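Long-range contacts in hypothetical 30.2 KD protein c25g10.02 IN chromosome I (PDB 1KCF), which resolves Holliday junctions in mitochondria, cutting four-way DNA at the point of strand exchange after CT and TT sequences: residues S53-S58 with D230-A235; I66-S71 with L205-E210. All blocks are in the same frame, centred on the assembly; numbering follows the deposited sequence.

Overall arrangement
After two N-terminal helices and strand 42-47, the chain forms strand 52-59, which opens contact 1, and then strand 65-73, its antiparallel neighbour, which opens contact 2. A long run follows, about half of it helical, before 205-210 returns to the side of strand 65-73 away from strand 52-59 and closes contact 2, with 133 residues between its segments. Helix 209-217 leads on to helix 224-253, whose residues 230-235 lie against strand 52-59 and close contact 1. Contact 2 is therefore nested inside contact 1. Contact 1 ties a helix to the sheet, contact 2 adds a strand to it, and S58 and H68 join the two directly through their side chains.

Contact 1. Residues S53-S58 with D230-A235; sequences SYCFAS and DSALIA
Two buried serine hydroxyls make the polar link between this strand and helix, S53 OG and S231 OG sharing a hydrogen bond of 3.0 Å. S53 reaches the helix with OG anti to its backbone N (chi1 -176°), whereas S231 holds OG between its own N and carbonyl carbon (chi1 63°). Next along the strand face, C55 turns its thiol in the same anti sense and rests SG on the backbone of A232, 3.8 Å from the A232 CA atom. The CB of C55 sits 3.6 Å from S231 O, and A235, one turn beyond S231, brings its methyl CB to within 4.1 Å of C55 O. Serine and alanine suit these helix positions because short side chains let the two axes approach to 6.8 Å, crossing at -40°. In the second shell, S53 OG is also hydrogen-bonded to D227 O and S231 OG to M228 O, so the preceding turn of the helix positions both hydroxyls. D230, a magnesium-binding residue, points past the strand, its OD1 held by R191 and Y172; S231 also packs on D46, the other magnesium-binding residue. A hydroxyl can donate one hydrogen bond and accept others, so both serines and the two carbonyls form a small neutral network, consistent with an uncharged joint beside the acidic metal site.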
ATOM      1  N   SER A  53       0.287  -6.298 -16.267  1.00 40.70           N
ATOM      2  CA  SER A  53       0.667  -5.945 -17.624  1.00 41.20           C
ATOM      3  C   SER A  53       1.507  -4.674 -17.627  1.00 40.68           C
ATOM      4  O   SER A  53       1.309  -3.794 -16.796  1.00 41.05           O
ATOM      5  CB  SER A  53      -0.575  -5.746 -18.491  1.00 40.75           C
ATOM      6  OG  SER A  53      -0.208  -5.488 -19.836  1.00 44.27           O
ATOM      7  N   TYR A  54       2.447  -4.589 -18.561  1.00 41.45           N
ATOM      8  CA  TYR A  54       3.307  -3.418 -18.660  1.00 40.39           C
ATOM      9  C   TYR A  54       3.716  -3.179 -20.106  1.00 40.46           C
ATOM     10  O   TYR A  54       3.765  -4.109 -20.914  1.00 40.82           O
ATOM     11  CB  TYR A  54       4.556  -3.607 -17.790  1.00 39.34           C
ATOM     12  CG  TYR A  54       5.516  -4.656 -18.307  1.00 41.00           C
ATOM     13  CD1 TYR A  54       6.439  -4.350 -19.307  1.00 41.44           C
ATOM     14  CD2 TYR A  54       5.489  -5.962 -17.813  1.00 39.64           C
ATOM     15  CE1 TYR A  54       7.311  -5.312 -19.807  1.00 41.27           C
ATOM     16  CE2 TYR A  54       6.356  -6.935 -18.305  1.00 41.35           C
ATOM     17  CZ  TYR A  54       7.267  -6.602 -19.303  1.00 44.14           C
ATOM     18  OH  TYR A  54       8.135  -7.552 -19.801  1.00 43.93           O
ATOM     19  N   CYS A  55       3.990  -1.921 -20.426  1.00 40.85           N
ATOM     20  CA  CYS A  55       4.427  -1.532 -21.762  1.00 40.14           C
ATOM     21  C   CYS A  55       5.509  -0.478 -21.553  1.00 39.76           C
ATOM     22  O   CYS A  55       5.263   0.564 -20.942  1.00 39.85           O
ATOM     23  CB  CYS A  55       3.259  -0.946 -22.567  1.00 40.35           C
ATOM     24  SG  CYS A  55       3.614  -0.649 -24.340  1.00 42.28           S
ATOM     25  N   PHE A  56       6.712  -0.761 -22.035  1.00 38.73           N
ATOM     26  CA  PHE A  56       7.832   0.162 -21.891  1.00 38.51           C
ATOM     27  C   PHE A  56       8.077   0.759 -23.273  1.00 39.90           C
ATOM     28  O   PHE A  56       8.385   0.037 -24.221  1.00 38.13           O
ATOM     29  CB  PHE A  56       9.062  -0.604 -21.384  1.00 38.91           C
ATOM     30  CG  PHE A  56      10.247   0.269 -21.060  1.00 38.74           C
ATOM     31  CD1 PHE A  56      10.107   1.390 -20.250  1.00 37.49           C
ATOM     32  CD2 PHE A  56      11.513  -0.050 -21.546  1.00 41.78           C
ATOM     33  CE1 PHE A  56      11.206   2.183 -19.927  1.00 38.54           C
ATOM     34  CE2 PHE A  56      12.621   0.737 -21.228  1.00 40.10           C
ATOM     35  CZ  PHE A  56      12.463   1.858 -20.415  1.00 40.83           C
ATOM     36  N   ALA A  57       7.924   2.076 -23.387  1.00 40.85           N
ATOM     37  CA  ALA A  57       8.087   2.742 -24.672  1.00 41.38           C
ATOM     38  C   ALA A  57       8.728   4.124 -24.605  1.00 43.11           C
ATOM     39  O   ALA A  57       8.938   4.676 -23.528  1.00 43.84           O
ATOM     40  CB  ALA A  57       6.735   2.846 -25.348  1.00 39.91           C
ATOM     41  N   SER A  58       9.028   4.673 -25.780  1.00 45.74           N
ATOM     42  CA  SER A  58       9.633   5.998 -25.909  1.00 50.16           C
ATOM     43  C   SER A  58       8.996   6.730 -27.088  1.00 52.34           C
ATOM     44  O   SER A  58       8.550   6.101 -28.049  1.00 50.38           O
ATOM     45  CB  SER A  58      11.143   5.881 -26.145  1.00 49.85           C
ATOM     46  OG  SER A  58      11.789   5.236 -25.060  1.00 51.25           O
ATOM     47  N   ASP A 230      -4.296  -3.069 -23.187  1.00 37.76           N
ATOM     48  CA  ASP A 230      -4.598  -2.128 -22.121  1.00 39.18           C
ATOM     49  C   ASP A 230      -3.371  -1.302 -21.727  1.00 40.75           C
ATOM     50  O   ASP A 230      -3.427  -0.072 -21.715  1.00 39.82           O
ATOM     51  CB  ASP A 230      -5.138  -2.865 -20.900  1.00 42.21           C
ATOM     52  CG  ASP A 230      -6.129  -2.033 -20.118  1.00 48.79           C
ATOM     53  OD1 ASP A 230      -7.214  -1.749 -20.673  1.00 48.06           O
ATOM     54  OD2 ASP A 230      -5.825  -1.656 -18.963  1.00 49.68           O
ATOM     55  N   SER A 231      -2.260  -1.965 -21.410  1.00 39.55           N
ATOM     56  CA  SER A 231      -1.060  -1.229 -21.021  1.00 39.75           C
ATOM     57  C   SER A 231      -0.493  -0.408 -22.178  1.00 39.17           C
ATOM     58  O   SER A 231       0.074   0.663 -21.964  1.00 38.48           O
ATOM     59  CB  SER A 231       0.018  -2.179 -20.467  1.00 39.17           C
ATOM     60  OG  SER A 231       0.466  -3.103 -21.444  1.00 40.51           O
ATOM     61  N   ALA A 232      -0.645  -0.903 -23.404  1.00 38.30           N
ATOM     62  CA  ALA A 232      -0.138  -0.180 -24.565  1.00 37.01           C
ATOM     63  C   ALA A 232      -0.929   1.118 -24.760  1.00 36.46           C
ATOM     64  O   ALA A 232      -0.370   2.141 -25.148  1.00 34.19           O
ATOM     65  CB  ALA A 232      -0.232  -1.052 -25.815  1.00 37.15           C
ATOM     66  N   LEU A 233      -2.230   1.076 -24.488  1.00 35.99           N
ATOM     67  CA  LEU A 233      -3.071   2.267 -24.632  1.00 36.08           C
ATOM     68  C   LEU A 233      -2.781   3.265 -23.523  1.00 35.46           C
ATOM     69  O   LEU A 233      -2.964   4.472 -23.699  1.00 36.25           O
ATOM     70  CB  LEU A 233      -4.554   1.892 -24.612  1.00 37.29           C
ATOM     71  CG  LEU A 233      -5.086   1.135 -25.828  1.00 37.60           C
ATOM     72  CD1 LEU A 233      -6.455   0.574 -25.512  1.00 34.74           C
ATOM     73  CD2 LEU A 233      -5.145   2.069 -27.031  1.00 38.42           C
ATOM     74  N   ILE A 234      -2.331   2.764 -22.379  1.00 35.22           N
ATOM     75  CA  ILE A 234      -1.995   3.634 -21.261  1.00 35.44           C
ATOM     76  C   ILE A 234      -0.748   4.442 -21.616  1.00 37.61           C
ATOM     77  O   ILE A 234      -0.769   5.673 -21.591  1.00 38.16           O
ATOM     78  CB  ILE A 234      -1.727   2.815 -19.976  1.00 37.93           C
ATOM     79  CG1 ILE A 234      -3.044   2.251 -19.429  1.00 39.88           C
ATOM     80  CG2 ILE A 234      -1.047   3.680 -18.928  1.00 37.39           C
ATOM     81  CD1 ILE A 234      -2.865   1.336 -18.221  1.00 40.77           C
ATOM     82  N   ALA A 235       0.329   3.738 -21.958  1.00 36.39           N
ATOM     83  CA  ALA A 235       1.595   4.377 -22.315  1.00 38.31           C
ATOM     84  C   ALA A 235       1.471   5.299 -23.521  1.00 40.30           C
ATOM     85  O   ALA A 235       1.808   6.481 -23.438  1.00 42.73           O
ATOM     86  CB  ALA A 235       2.654   3.319 -22.593  1.00 36.88           C
TER

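Contact 2. Residues I66-S71 with L205-E210; sequences IIHNWS and LFENEE
The backbones pair in parallel, I66 with L205 and I67 with F206, through two nearly straight hydrogen bonds: I67 N to L205 O, 2.9 Å, and E207 N to I67 O, 3.0 Å. Beyond I67, strand 65-73 is broken by a classic beta bulge in which H68 and N69 both face F56, and pairing with 205-210 ends as that segment turns into its helix, with N208 at the N-cap position. On one face of the sheet, I67 and F206 lie side by side, the CD1 methyl of I67 being 3.8 Å from F206 CE2. The same methyl lies 4.0 Å above the W70 ring plane, displaced toward the rim. W70, with CG anti to its backbone N (chi1 -171°), meets F206 rim to rim; W70 CE3 is 3.6 Å from F206 CE2, and the planes are 33° apart. Flat rings and a branched chain can thus fill this layer closely, and W215 stacks on W70 while I199, A211 and L212 touch F206. An alanine at F206 would lose the ring edge against W70 and the ring's contact with the I67 methyl, and would probably loosen the packing between this short strand and the helices beside it. Past the last bridge, the extended side chain of the exposed E207 crosses H68 obliquely, placing OE1 at the ring edge, 2.8 Å from H68 ND1 in a weak, bent hydrogen bond. H68 NE2 is hydrogen-bonded to S58 OG, and the carboxylate would tend to stabilise a protonated imidazole. The RNase H-like core of resolvases has a five-stranded sheet, and here 204-206 adds an outermost strand parallel to 65-73.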
ATOM      1  N   ILE A  66       7.371   4.259 -29.775  1.00 43.95           N
ATOM      2  CA  ILE A  66       8.213   3.103 -30.024  1.00 42.97           C
ATOM      3  C   ILE A  66       8.202   2.187 -28.808  1.00 42.00           C
ATOM      4  O   ILE A  66       8.626   2.572 -27.720  1.00 39.94           O
ATOM      5  CB  ILE A  66       9.663   3.528 -30.324  1.00 45.14           C
ATOM      6  CG1 ILE A  66       9.669   4.551 -31.463  1.00 47.33           C
ATOM      7  CG2 ILE A  66      10.498   2.300 -30.706  1.00 44.36           C
ATOM      8  CD1 ILE A  66      11.020   5.172 -31.725  1.00 54.21           C
ATOM      9  N   ILE A  67       7.707   0.971 -29.000  1.00 42.63           N
ATOM     10  CA  ILE A  67       7.632  -0.005 -27.925  1.00 42.43           C
ATOM     11  C   ILE A  67       8.931  -0.798 -27.798  1.00 43.34           C
ATOM     12  O   ILE A  67       9.421  -1.364 -28.775  1.00 43.81           O
ATOM     13  CB  ILE A  67       6.453  -0.973 -28.164  1.00 42.94           C
ATOM     14  CG1 ILE A  67       5.133  -0.194 -28.066  1.00 42.71           C
ATOM     15  CG2 ILE A  67       6.505  -2.129 -27.170  1.00 41.13           C
ATOM     16  CD1 ILE A  67       3.890  -1.022 -28.274  1.00 42.66           C
ATOM     17  N   HIS A  68       9.486  -0.834 -26.590  1.00 44.00           N
ATOM     18  CA  HIS A  68      10.726  -1.561 -26.331  1.00 44.44           C
ATOM     19  C   HIS A  68      10.428  -2.936 -25.734  1.00 44.22           C
ATOM     20  O   HIS A  68      11.015  -3.950 -26.126  1.00 43.40           O
ATOM     21  CB  HIS A  68      11.604  -0.780 -25.353  1.00 45.70           C
ATOM     22  CG  HIS A  68      11.848   0.641 -25.756  1.00 49.22           C
ATOM     23  ND1 HIS A  68      12.444   0.984 -26.948  1.00 52.07           N
ATOM     24  CD2 HIS A  68      11.593   1.804 -25.112  1.00 50.59           C
ATOM     25  CE1 HIS A  68      12.547   2.300 -27.024  1.00 52.64           C
ATOM     26  NE2 HIS A  68      12.038   2.821 -25.922  1.00 53.77           N
ATOM     27  N   ASN A  69       9.525  -2.958 -24.763  1.00 42.87           N
ATOM     28  CA  ASN A  69       9.140  -4.195 -24.104  1.00 43.17           C
ATOM     29  C   ASN A  69       7.652  -4.134 -23.849  1.00 44.51           C
ATOM     30  O   ASN A  69       7.103  -3.064 -23.579  1.00 44.99           O
ATOM     31  CB  ASN A  69       9.897  -4.368 -22.794  1.00 43.31           C
ATOM     32  CG  ASN A  69      11.392  -4.435 -22.999  1.00 46.99           C
ATOM     33  OD1 ASN A  69      12.068  -3.409 -23.057  1.00 48.39           O
ATOM     34  ND2 ASN A  69      11.918  -5.650 -23.132  1.00 46.48           N
ATOM     35  N   TRP A  70       7.002  -5.287 -23.912  1.00 43.31           N
ATOM     36  CA  TRP A  70       5.560  -5.328 -23.762  1.00 43.70           C
ATOM     37  C   TRP A  70       5.143  -6.731 -23.364  1.00 43.46           C
ATOM     38  O   TRP A  70       5.479  -7.696 -24.052  1.00 46.26           O
ATOM     39  CB  TRP A  70       4.963  -4.937 -25.112  1.00 41.44           C
ATOM     40  CG  TRP A  70       3.512  -4.706 -25.152  1.00 38.95           C
ATOM     41  CD1 TRP A  70       2.697  -4.398 -24.107  1.00 40.08           C
ATOM     42  CD2 TRP A  70       2.694  -4.681 -26.325  1.00 37.16           C
ATOM     43  NE1 TRP A  70       1.420  -4.177 -24.556  1.00 37.40           N
ATOM     44  CE2 TRP A  70       1.389  -4.345 -25.913  1.00 35.65           C
ATOM     45  CE3 TRP A  70       2.940  -4.910 -27.686  1.00 37.26           C
ATOM     46  CZ2 TRP A  70       0.324  -4.230 -26.812  1.00 34.83           C
ATOM     47  CZ3 TRP A  70       1.880  -4.793 -28.586  1.00 37.90           C
ATOM     48  CH2 TRP A  70       0.588  -4.457 -28.142  1.00 37.84           C
ATOM     49  N   SER A  71       4.413  -6.852 -22.258  1.00 42.58           N
ATOM     50  CA  SER A  71       3.995  -8.171 -21.804  1.00 43.94           C
ATOM     51  C   SER A  71       2.948  -8.164 -20.692  1.00 44.22           C
ATOM     52  O   SER A  71       2.696  -7.137 -20.049  1.00 45.43           O
ATOM     53  CB  SER A  71       5.229  -8.953 -21.330  1.00 45.11           C
ATOM     54  OG  SER A  71       4.909 -10.285 -20.979  1.00 45.99           O
ATOM     55  N   LEU A 205       5.272   1.810 -33.331  1.00 48.01           N
ATOM     56  CA  LEU A 205       6.274   0.959 -33.961  1.00 48.10           C
ATOM     57  C   LEU A 205       6.968   0.153 -32.878  1.00 48.79           C
ATOM     58  O   LEU A 205       6.817   0.438 -31.686  1.00 47.77           O
ATOM     59  CB  LEU A 205       7.318   1.803 -34.704  1.00 48.99           C
ATOM     60  CG  LEU A 205       6.881   2.583 -35.944  1.00 50.07           C
ATOM     61  CD1 LEU A 205       8.053   3.409 -36.456  1.00 52.40           C
ATOM     62  CD2 LEU A 205       6.396   1.625 -37.019  1.00 49.91           C
ATOM     63  N   PHE A 206       7.738  -0.844 -33.294  1.00 48.61           N
ATOM     64  CA  PHE A 206       8.459  -1.678 -32.349  1.00 49.81           C
ATOM     65  C   PHE A 206       9.965  -1.644 -32.566  1.00 50.11           C
ATOM     66  O   PHE A 206      10.443  -1.752 -33.691  1.00 48.24           O
ATOM     67  CB  PHE A 206       7.963  -3.121 -32.432  1.00 49.15           C
ATOM     68  CG  PHE A 206       6.509  -3.276 -32.109  1.00 50.62           C
ATOM     69  CD1 PHE A 206       5.536  -2.887 -33.022  1.00 51.94           C
ATOM     70  CD2 PHE A 206       6.111  -3.808 -30.889  1.00 49.67           C
ATOM     71  CE1 PHE A 206       4.184  -3.024 -32.725  1.00 52.02           C
ATOM     72  CE2 PHE A 206       4.762  -3.949 -30.580  1.00 51.77           C
ATOM     73  CZ  PHE A 206       3.795  -3.556 -31.502  1.00 52.98           C
ATOM     74  N   GLU A 207      10.706  -1.491 -31.474  1.00 53.68           N
ATOM     75  CA  GLU A 207      12.159  -1.453 -31.526  1.00 57.74           C
ATOM     76  C   GLU A 207      12.698  -2.843 -31.846  1.00 58.95           C
ATOM     77  O   GLU A 207      13.617  -2.990 -32.651  1.00 60.47           O
ATOM     78  CB  GLU A 207      12.725  -0.978 -30.185  1.00 60.44           C
ATOM     79  CG  GLU A 207      14.238  -1.109 -30.062  1.00 63.79           C
ATOM     80  CD  GLU A 207      14.747  -0.722 -28.686  1.00 66.59           C
ATOM     81  OE1 GLU A 207      14.155  -1.172 -27.681  1.00 66.06           O
ATOM     82  OE2 GLU A 207      15.748   0.023 -28.608  1.00 71.14           O
ATOM     83  N   ASN A 208      12.118  -3.859 -31.214  1.00 59.00           N
ATOM     84  CA  ASN A 208      12.543  -5.236 -31.436  1.00 60.78           C
ATOM     85  C   ASN A 208      11.384  -6.118 -31.870  1.00 59.77           C
ATOM     86  O   ASN A 208      10.219  -5.806 -31.614  1.00 60.48           O
ATOM     87  CB  ASN A 208      13.173  -5.813 -30.169  1.00 64.60           C
ATOM     88  CG  ASN A 208      12.339  -5.549 -28.934  1.00 68.07           C
ATOM     89  OD1 ASN A 208      12.261  -4.414 -28.462  1.00 71.24           O
ATOM     90  ND2 ASN A 208      11.704  -6.591 -28.407  1.00 68.30           N
ATOM     91  N   GLU A 209      11.717  -7.226 -32.519  1.00 57.61           N
ATOM     92  CA  GLU A 209      10.716  -8.158 -33.009  1.00 57.88           C
ATOM     93  C   GLU A 209      10.012  -8.949 -31.910  1.00 56.90           C
ATOM     94  O   GLU A 209       8.864  -9.348 -32.076  1.00 56.71           O
ATOM     95  CB  GLU A 209      11.359  -9.110 -34.025  1.00 58.45           C
ATOM     96  CG  GLU A 209      12.685  -9.694 -33.578  1.00 60.67           C
ATOM     97  CD  GLU A 209      12.525 -10.842 -32.600  1.00 62.53           C
ATOM     98  OE1 GLU A 209      13.519 -11.181 -31.923  1.00 64.57           O
ATOM     99  OE2 GLU A 209      11.415 -11.413 -32.518  1.00 59.47           O
ATOM    100  N   GLU A 210      10.695  -9.167 -30.790  1.00 57.49           N
ATOM    101  CA  GLU A 210      10.122  -9.922 -29.674  1.00 58.38           C
ATOM    102  C   GLU A 210       8.739  -9.416 -29.268  1.00 56.46           C
ATOM    103  O   GLU A 210       7.762 -10.169 -29.284  1.00 55.39           O
ATOM    104  CB  GLU A 210      11.061  -9.871 -28.465  1.00 62.56           C
ATOM    105  CG  GLU A 210      12.383 -10.599 -28.674  1.00 68.91           C
ATOM    106  CD  GLU A 210      12.201 -12.099 -28.826  1.00 72.12           C
ATOM    107  OE1 GLU A 210      11.798 -12.754 -27.840  1.00 73.64           O
ATOM    108  OE2 GLU A 210      12.457 -12.623 -29.932  1.00 73.10           O
TER